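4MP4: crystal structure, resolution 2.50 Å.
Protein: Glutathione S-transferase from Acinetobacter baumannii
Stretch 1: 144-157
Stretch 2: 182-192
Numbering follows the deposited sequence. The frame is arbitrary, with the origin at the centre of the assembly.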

# COMPACT_ATOMS: atom_id res chain seq x y z
N LEU A 144 -1.20 8.33 -15.14
CA LEU A 144 -1.16 9.34 -14.11
C LEU A 144 -1.90 10.61 -14.54
O LEU A 144 -2.69 11.16 -13.78
CB LEU A 144 0.31 9.69 -13.75
CG LEU A 144 0.54 10.85 -12.78
CD1 LEU A 144 -0.04 10.53 -11.40
CD2 LEU A 144 2.01 11.24 -12.66
N PHE A 145 -1.63 11.07 -15.76
CA PHE A 145 -2.28 12.27 -16.27
C PHE A 145 -3.79 12.04 -16.38
O PHE A 145 -4.59 12.92 -16.06
CB PHE A 145 -1.76 12.66 -17.65
CG PHE A 145 -0.29 13.01 -17.69
CD1 PHE A 145 0.34 13.52 -16.57
CD2 PHE A 145 0.44 12.84 -18.87
CE1 PHE A 145 1.70 13.84 -16.62
CE2 PHE A 145 1.78 13.16 -18.92
CZ PHE A 145 2.41 13.66 -17.80
N PHE A 146 -4.18 10.86 -16.85
CA PHE A 146 -5.59 10.54 -17.01
C PHE A 146 -6.31 10.66 -15.68
O PHE A 146 -7.28 11.41 -15.56
CB PHE A 146 -5.77 9.13 -17.60
CG PHE A 146 -7.20 8.69 -17.67
CD1 PHE A 146 -7.99 9.00 -18.77
CD2 PHE A 146 -7.77 7.95 -16.63
CE1 PHE A 146 -9.32 8.60 -18.83
CE2 PHE A 146 -9.10 7.54 -16.68
CZ PHE A 146 -9.87 7.86 -17.78
N VAL A 147 -5.81 9.94 -14.68
CA VAL A 147 -6.39 9.93 -13.34
C VAL A 147 -6.42 11.30 -12.65
O VAL A 147 -7.42 11.69 -12.08
CB VAL A 147 -5.67 8.90 -12.44
CG1 VAL A 147 -6.23 8.94 -11.01
CG2 VAL A 147 -5.79 7.50 -13.04
N ALA A 148 -5.31 12.03 -12.72
CA ALA A 148 -5.26 13.34 -12.08
C ALA A 148 -6.16 14.37 -12.78
O ALA A 148 -6.79 15.19 -12.13
CB ALA A 148 -3.83 13.85 -12.00
N GLU A 149 -6.24 14.31 -14.11
CA GLU A 149 -7.13 15.24 -14.80
C GLU A 149 -8.62 14.93 -14.54
O GLU A 149 -9.43 15.84 -14.44
CB GLU A 149 -6.81 15.34 -16.29
CG GLU A 149 -6.38 16.74 -16.71
CD GLU A 149 -5.13 16.74 -17.60
OE1 GLU A 149 -4.54 17.83 -17.79
OE2 GLU A 149 -4.75 15.65 -18.09
N LYS A 150 -8.95 13.66 -14.41
CA LYS A 150 -10.29 13.25 -14.03
C LYS A 150 -10.67 13.73 -12.62
O LYS A 150 -11.73 14.34 -12.41
CB LYS A 150 -10.43 11.73 -14.12
CG LYS A 150 -11.80 11.22 -13.68
CD LYS A 150 -12.93 11.93 -14.42
CE LYS A 150 -14.29 11.40 -13.99
NZ LYS A 150 -14.36 11.25 -12.50
N LEU A 151 -9.81 13.45 -11.65
CA LEU A 151 -10.05 13.85 -10.27
C LEU A 151 -9.94 15.36 -10.06
O LEU A 151 -10.44 15.89 -9.07
CB LEU A 151 -9.09 13.13 -9.33
CG LEU A 151 -9.26 11.63 -9.11
CD1 LEU A 151 -8.13 11.12 -8.24
CD2 LEU A 151 -10.60 11.30 -8.47
N LEU A 152 -9.28 16.06 -10.97
CA LEU A 152 -9.13 17.51 -10.83
C LEU A 152 -9.93 18.32 -11.85
O LEU A 152 -9.58 19.46 -12.16
CB LEU A 152 -7.65 17.91 -10.90
CG LEU A 152 -6.78 17.52 -9.72
CD1 LEU A 152 -5.34 17.85 -10.05
CD2 LEU A 152 -7.24 18.24 -8.43
N ALA A 153 -11.00 17.73 -12.37
CA ALA A 153 -11.83 18.44 -13.33
C ALA A 153 -12.55 19.63 -12.68
O ALA A 153 -12.63 19.72 -11.45
CB ALA A 153 -12.83 17.48 -14.00
N SER A 154 -13.04 20.55 -13.52
CA SER A 154 -13.66 21.81 -13.07
C SER A 154 -12.66 22.71 -12.35
O SER A 154 -13.04 23.43 -11.42
CB SER A 154 -14.90 21.56 -12.19
OG SER A 154 -15.86 20.74 -12.84
N ASP A 155 -11.40 22.65 -12.77
CA ASP A 155 -10.35 23.51 -12.22
C ASP A 155 -10.31 23.53 -10.69
O ASP A 155 -10.26 24.60 -10.06
CB ASP A 155 -10.45 24.93 -12.78
CG ASP A 155 -9.63 25.12 -14.05
OD1 ASP A 155 -8.55 24.51 -14.16
OD2 ASP A 155 -10.07 25.89 -14.94
N ALA A 156 -10.35 22.34 -10.10
CA ALA A 156 -10.25 22.20 -8.65
C ALA A 156 -8.88 22.67 -8.16
O ALA A 156 -7.88 22.55 -8.87
CB ALA A 156 -10.47 20.75 -8.26
N GLU A 157 -8.85 23.19 -6.95
CA GLU A 157 -7.60 23.60 -6.33
C GLU A 157 -6.96 22.40 -5.59
O GLU A 157 -5.75 22.23 -5.60
CB GLU A 157 -7.85 24.80 -5.40
CG GLU A 157 -6.67 25.18 -4.53
CD GLU A 157 -6.98 26.36 -3.60
OE1 GLU A 157 -8.09 26.94 -3.70
OE2 GLU A 157 -6.11 26.70 -2.77
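Stretch 2 182-192: DAVSERLKNYA

How does stretch 2 lie on stretch 1? It comes in as an extended segment, Asp-182 to Ser-185, then turns into a helix from Glu-186 that crosses helix 144-151 at 73°, with the axes 10.8 Å apart at their closest. The nearest CA pairs are those of Glu-149 and Leu-188 (CA to CA 7.5 Å), Asp-155 and Arg-187 (CA to CA 8.0 Å), and Glu-157 and Tyr-191 (CA to CA 6.9 Å).

What packs the apolar side of the contact? Leu-188, with chi1 m and chi2 t, points toward stretch 1 and places CD1 3.8 Å from Phe-145 CD1 and CD2 4.0 Å from Ala-148 CB. Phe-145 starts out sideways, but its m rotamer brings the ring in, with CZ 3.8 Å from Val-184 CG2. Leu-152, also m and t, lays CD1 over one face of the Tyr-191 ring, 3.6 Å from CG, a CH-pi contact; Tyr-191, t at chi1, points toward stretch 1 and offers that face.

How is the start of the second helix held? Ser-185 is its N-cap. With chi1 at 84° (p), Ser-185 OG accepts from Leu-188 N (3.2 Å) while donating to Glu-149 OE1 (2.8 Å). Glu-149 reaches it with chi1 at -118° and chi2 at 134°, both between wells, so a side chain that leaves its helix sideways ends at the cap.

Why does Arg-187 bend? Its t, p, t course, with chi4 at 96°, carries the guanidinium to the loop after the first helix, where the carbonyls of Leu-152 and Ala-156 accept from it. Arg-187 NH2 donates to Leu-152 O (3.1 Å, nearly straight) and weakly to Ala-156 O (2.7 Å, bent to 121°). Asp-155 OD1 forms a salt bridge with Arg-187 NE at 3.4 Å, but lies well out of the guanidinium plane, so charge alone acts there.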

# COMPACT_ATOMS: atom_id res chain seq x y z
N ASP A 182 10.06 16.39 -18.66
CA ASP A 182 9.08 15.63 -19.45
C ASP A 182 7.81 16.46 -19.68
O ASP A 182 7.57 17.44 -18.98
CB ASP A 182 8.73 14.31 -18.75
CG ASP A 182 9.94 13.42 -18.51
OD1 ASP A 182 10.67 13.13 -19.48
OD2 ASP A 182 10.16 13.02 -17.35
N ALA A 183 7.00 16.04 -20.64
CA ALA A 183 5.84 16.80 -21.07
C ALA A 183 4.66 16.64 -20.11
O ALA A 183 4.19 15.53 -19.87
CB ALA A 183 5.42 16.39 -22.49
N VAL A 184 4.20 17.76 -19.57
CA VAL A 184 3.08 17.76 -18.63
C VAL A 184 2.12 18.89 -18.95
O VAL A 184 2.56 19.99 -19.27
CB VAL A 184 3.57 17.87 -17.15
CG1 VAL A 184 2.37 17.89 -16.15
CG2 VAL A 184 4.51 16.71 -16.81
N SER A 185 0.82 18.63 -18.88
CA SER A 185 -0.16 19.65 -19.22
C SER A 185 -0.04 20.89 -18.32
O SER A 185 0.34 20.77 -17.15
CB SER A 185 -1.57 19.07 -19.12
OG SER A 185 -2.02 19.13 -17.77
N GLU A 186 -0.34 22.06 -18.87
CA GLU A 186 -0.32 23.31 -18.12
C GLU A 186 -1.17 23.25 -16.85
O GLU A 186 -0.78 23.76 -15.80
CB GLU A 186 -0.79 24.49 -18.99
CG GLU A 186 0.25 24.97 -20.01
CD GLU A 186 1.56 25.43 -19.36
OE1 GLU A 186 1.50 26.00 -18.24
OE2 GLU A 186 2.64 25.21 -19.96
N ARG A 187 -2.33 22.60 -16.95
CA ARG A 187 -3.26 22.50 -15.84
C ARG A 187 -2.65 21.74 -14.66
O ARG A 187 -2.84 22.11 -13.51
CB ARG A 187 -4.56 21.84 -16.30
CG ARG A 187 -5.37 21.20 -15.21
CD ARG A 187 -6.24 22.21 -14.54
NE ARG A 187 -6.95 21.64 -13.40
CZ ARG A 187 -6.53 21.74 -12.14
NH1 ARG A 187 -5.40 22.37 -11.86
NH2 ARG A 187 -7.25 21.20 -11.16
N LEU A 188 -1.89 20.69 -14.98
CA LEU A 188 -1.27 19.85 -13.95
C LEU A 188 0.01 20.46 -13.36
O LEU A 188 0.34 20.18 -12.21
CB LEU A 188 -1.01 18.44 -14.46
CG LEU A 188 -2.28 17.65 -14.75
CD1 LEU A 188 -1.96 16.31 -15.37
CD2 LEU A 188 -3.10 17.50 -13.46
N LYS A 189 0.72 21.28 -14.14
CA LYS A 189 1.86 22.01 -13.59
C LYS A 189 1.37 23.02 -12.56
O LYS A 189 1.90 23.10 -11.46
CB LYS A 189 2.64 22.73 -14.69
CG LYS A 189 3.51 21.80 -15.52
CD LYS A 189 4.24 22.57 -16.60
CE LYS A 189 4.97 21.66 -17.56
NZ LYS A 189 5.56 22.45 -18.68
N ASN A 190 0.35 23.78 -12.93
CA ASN A 190 -0.27 24.73 -12.01
C ASN A 190 -0.68 24.07 -10.69
O ASN A 190 -0.37 24.59 -9.62
CB ASN A 190 -1.46 25.44 -12.66
CG ASN A 190 -1.03 26.43 -13.72
OD1 ASN A 190 0.08 26.98 -13.68
ND2 ASN A 190 -1.92 26.69 -14.68
N TYR A 191 -1.37 22.92 -10.78
CA TYR A 191 -1.75 22.15 -9.60
C TYR A 191 -0.54 21.75 -8.77
O TYR A 191 -0.49 21.98 -7.56
CB TYR A 191 -2.51 20.88 -9.98
CG TYR A 191 -2.74 19.95 -8.80
CD1 TYR A 191 -3.69 20.26 -7.83
CD2 TYR A 191 -2.01 18.78 -8.66
CE1 TYR A 191 -3.90 19.43 -6.75
CE2 TYR A 191 -2.22 17.93 -7.58
CZ TYR A 191 -3.17 18.27 -6.62
OH TYR A 191 -3.38 17.44 -5.53
N ALA A 192 0.43 21.15 -9.43
CA ALA A 192 1.61 20.66 -8.74
C ALA A 192 2.41 21.80 -8.10
O ALA A 192 2.82 21.69 -6.96
CB ALA A 192 2.48 19.86 -9.69
O HOH W 1 -8.46 18.90 -14.61
O HOH W 2 -5.05 24.09 -9.74